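Local coordinates for Slr0280 protein (Synechocystis sp., PDB 5H3K), which is of unknown function but carries a phosphodiester glycosidase (NAGPA-family) domain, so it probably hydrolyses a sugar-phosphodiester linkage, at residues T392-L398 and I470-L475. Residue numbers count along the deposited sequence, not the author numbering.
Sequences TGSGQRL and IPAGVL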
loop_
_atom_site.group_PDB
_atom_site.type_symbol
_atom_site.label_atom_id
_atom_site.label_comp_id
_atom_site.label_asym_id
_atom_site.label_seq_id
_atom_site.Cartn_x
_atom_site.Cartn_y
_atom_site.Cartn_z
ATOM N N THR A 392 -5.072 -10.311 39.761
ATOM C CA THR A 392 -5.674 -11.593 40.136
ATOM C C THR A 392 -6.775 -11.422 41.176
ATOM O O THR A 392 -7.003 -10.323 41.691
ATOM C CB THR A 392 -4.648 -12.557 40.743
ATOM O OG1 THR A 392 -4.334 -12.126 42.073
ATOM C CG2 THR A 392 -3.375 -12.624 39.911
ATOM N N GLY A 393 -7.438 -12.531 41.503
ATOM C CA GLY A 393 -8.533 -12.509 42.453
ATOM C C GLY A 393 -8.095 -12.258 43.883
ATOM O O GLY A 393 -8.934 -12.115 44.780
ATOM N N SER A 394 -6.789 -12.213 44.116
ATOM C CA SER A 394 -6.294 -11.850 45.443
ATOM C C SER A 394 -5.873 -10.383 45.468
ATOM O O SER A 394 -5.728 -9.782 46.534
ATOM C CB SER A 394 -5.124 -12.738 45.863
ATOM O OG SER A 394 -3.971 -12.469 45.087
ATOM N N GLY A 395 -5.674 -9.804 44.288
ATOM C CA GLY A 395 -5.269 -8.413 44.205
ATOM C C GLY A 395 -3.844 -8.224 43.718
ATOM O O GLY A 395 -3.433 -7.092 43.446
ATOM N N GLN A 396 -3.090 -9.319 43.616
ATOM C CA GLN A 396 -1.734 -9.278 43.061
ATOM C C GLN A 396 -1.743 -8.700 41.646
ATOM O O GLN A 396 -2.712 -8.875 40.902
ATOM C CB GLN A 396 -1.116 -10.676 43.002
ATOM C CG GLN A 396 -0.461 -11.172 44.282
ATOM C CD GLN A 396 -0.688 -12.659 44.499
ATOM O OE1 GLN A 396 -1.737 -13.066 45.006
ATOM N NE2 GLN A 396 0.274 -13.479 44.100
ATOM N N ARG A 397 -0.659 -8.025 41.274
ATOM C CA ARG A 397 -0.562 -7.420 39.950
ATOM C C ARG A 397 0.620 -7.970 39.160
ATOM O O ARG A 397 1.699 -8.174 39.707
ATOM C CB ARG A 397 -0.427 -5.901 40.074
ATOM C CG ARG A 397 -1.644 -5.213 40.642
ATOM C CD ARG A 397 -1.413 -3.732 40.759
ATOM N NE ARG A 397 -2.593 -3.003 40.308
ATOM C CZ ARG A 397 -2.570 -1.965 39.478
ATOM N NH1 ARG A 397 -1.417 -1.506 39.005
ATOM N NH2 ARG A 397 -3.709 -1.382 39.119
ATOM N N LEU A 398 0.409 -8.203 37.866
ATOM C CA LEU A 398 1.507 -8.494 36.959
ATOM C C LEU A 398 1.430 -7.480 35.822
ATOM O O LEU A 398 0.335 -7.051 35.440
ATOM C CB LEU A 398 1.387 -9.908 36.378
ATOM C CG LEU A 398 1.533 -11.109 37.314
ATOM C CD1 LEU A 398 1.179 -12.412 36.588
ATOM C CD2 LEU A 398 2.946 -11.168 37.871
ATOM N N ILE A 470 7.223 -14.564 36.163
ATOM C CA ILE A 470 6.014 -14.741 36.965
ATOM C C ILE A 470 6.312 -15.601 38.188
ATOM O O ILE A 470 6.609 -16.790 38.051
ATOM C CB ILE A 470 4.853 -15.376 36.145
ATOM C CG1 ILE A 470 4.503 -14.498 34.936
ATOM C CG2 ILE A 470 3.618 -15.555 37.019
ATOM C CD1 ILE A 470 3.342 -15.017 34.092
ATOM N N PRO A 471 6.236 -14.995 39.385
ATOM C CA PRO A 471 6.493 -15.686 40.655
ATOM C C PRO A 471 5.579 -16.892 40.801
ATOM O O PRO A 471 4.433 -16.852 40.340
ATOM C CB PRO A 471 6.131 -14.636 41.708
ATOM C CG PRO A 471 6.256 -13.314 41.009
ATOM C CD PRO A 471 5.839 -13.589 39.584
ATOM N N ALA A 472 6.073 -17.953 41.432
ATOM C CA ALA A 472 5.295 -19.177 41.588
ATOM C C ALA A 472 4.019 -18.952 42.394
ATOM O O ALA A 472 3.988 -18.155 43.340
ATOM C CB ALA A 472 6.141 -20.279 42.220
ATOM N N GLY A 473 2.960 -19.641 41.983
ATOM C CA GLY A 473 1.712 -19.643 42.722
ATOM C C GLY A 473 0.791 -18.468 42.456
ATOM O O GLY A 473 -0.363 -18.487 42.884
ATOM N N VAL A 474 1.288 -17.451 41.757
ATOM C CA VAL A 474 0.497 -16.256 41.465
ATOM C C VAL A 474 -0.676 -16.567 40.528
ATOM O O VAL A 474 -1.779 -16.040 40.701
ATOM C CB VAL A 474 1.392 -15.141 40.867
ATOM C CG1 VAL A 474 0.563 -13.951 40.419
ATOM C CG2 VAL A 474 2.428 -14.698 41.892
ATOM N N LEU A 475 -0.430 -17.426 39.543
ATOM C CA LEU A 475 -1.462 -17.807 38.572
ATOM C C LEU A 475 -1.909 -19.259 38.717
ATOM O O LEU A 475 -1.872 -20.028 37.748
ATOM C CB LEU A 475 -0.966 -17.576 37.144
ATOM C CG LEU A 475 -0.655 -16.125 36.775
ATOM C CD1 LEU A 475 -0.254 -16.023 35.301
ATOM C CD2 LEU A 475 -1.835 -15.230 37.080
HETATM O O HOH W 1 -2.634 -14.378 42.757
#
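No direct hydrogen bond joins these two segments; the polar link between them is a water. It donates to the carbonyl O of Val-474 at 2.8 Å, pairs with OG1 of Thr-392 at 2.9 Å and gives a weak bond to OE1 of Gln-396, also 2.8 Å away. Thr-392 to Gly-395 is a type I beta turn, the tip of the beta hairpin linking antiparallel strands 379-392 and 397-403. The hairpin closes through Thr-392 N to Gln-396 O and Gly-395 N to Thr-392 O, both 3.0 Å. OG1 of Thr-392 also accepts from Ser-394 N at 3.2 Å, an ST turn that holds this hydroxyl within reach of the water.

Facing the hairpin is the loop between strands 460-466 and 481-488, which reverses in a type II turn from Pro-471 to Val-474, with Gly-473 at positive phi. Farther from the hairpin turn the contact becomes apolar. Leu-398, the next residue past Gln-396 to face the loop, sets CD1 against Ile-470 CG2 (4.0 Å), Leu-475 CD1 (4.1 Å) and Val-474 CG1 (4.2 Å), while its CD2 meets Pro-471 CD at 4.1 Å. Arg-397 points away from the loop. Ile-470 and Leu-475 continue onto Tyr-433 and Ile-463, so the apolar patch runs into strands 430-436 and 460-466 of the hairpin's own mixed sheet. The contact's centre lies about 43 Å from the chain's centre, at one end of the molecule. At the surface, the Gln-396 amide reaches over Val-474, its NE2 3.3 Å from CG2, while Gln-396 OE1 takes a very short 2.3 Å hydrogen bond from Ser-394 OG.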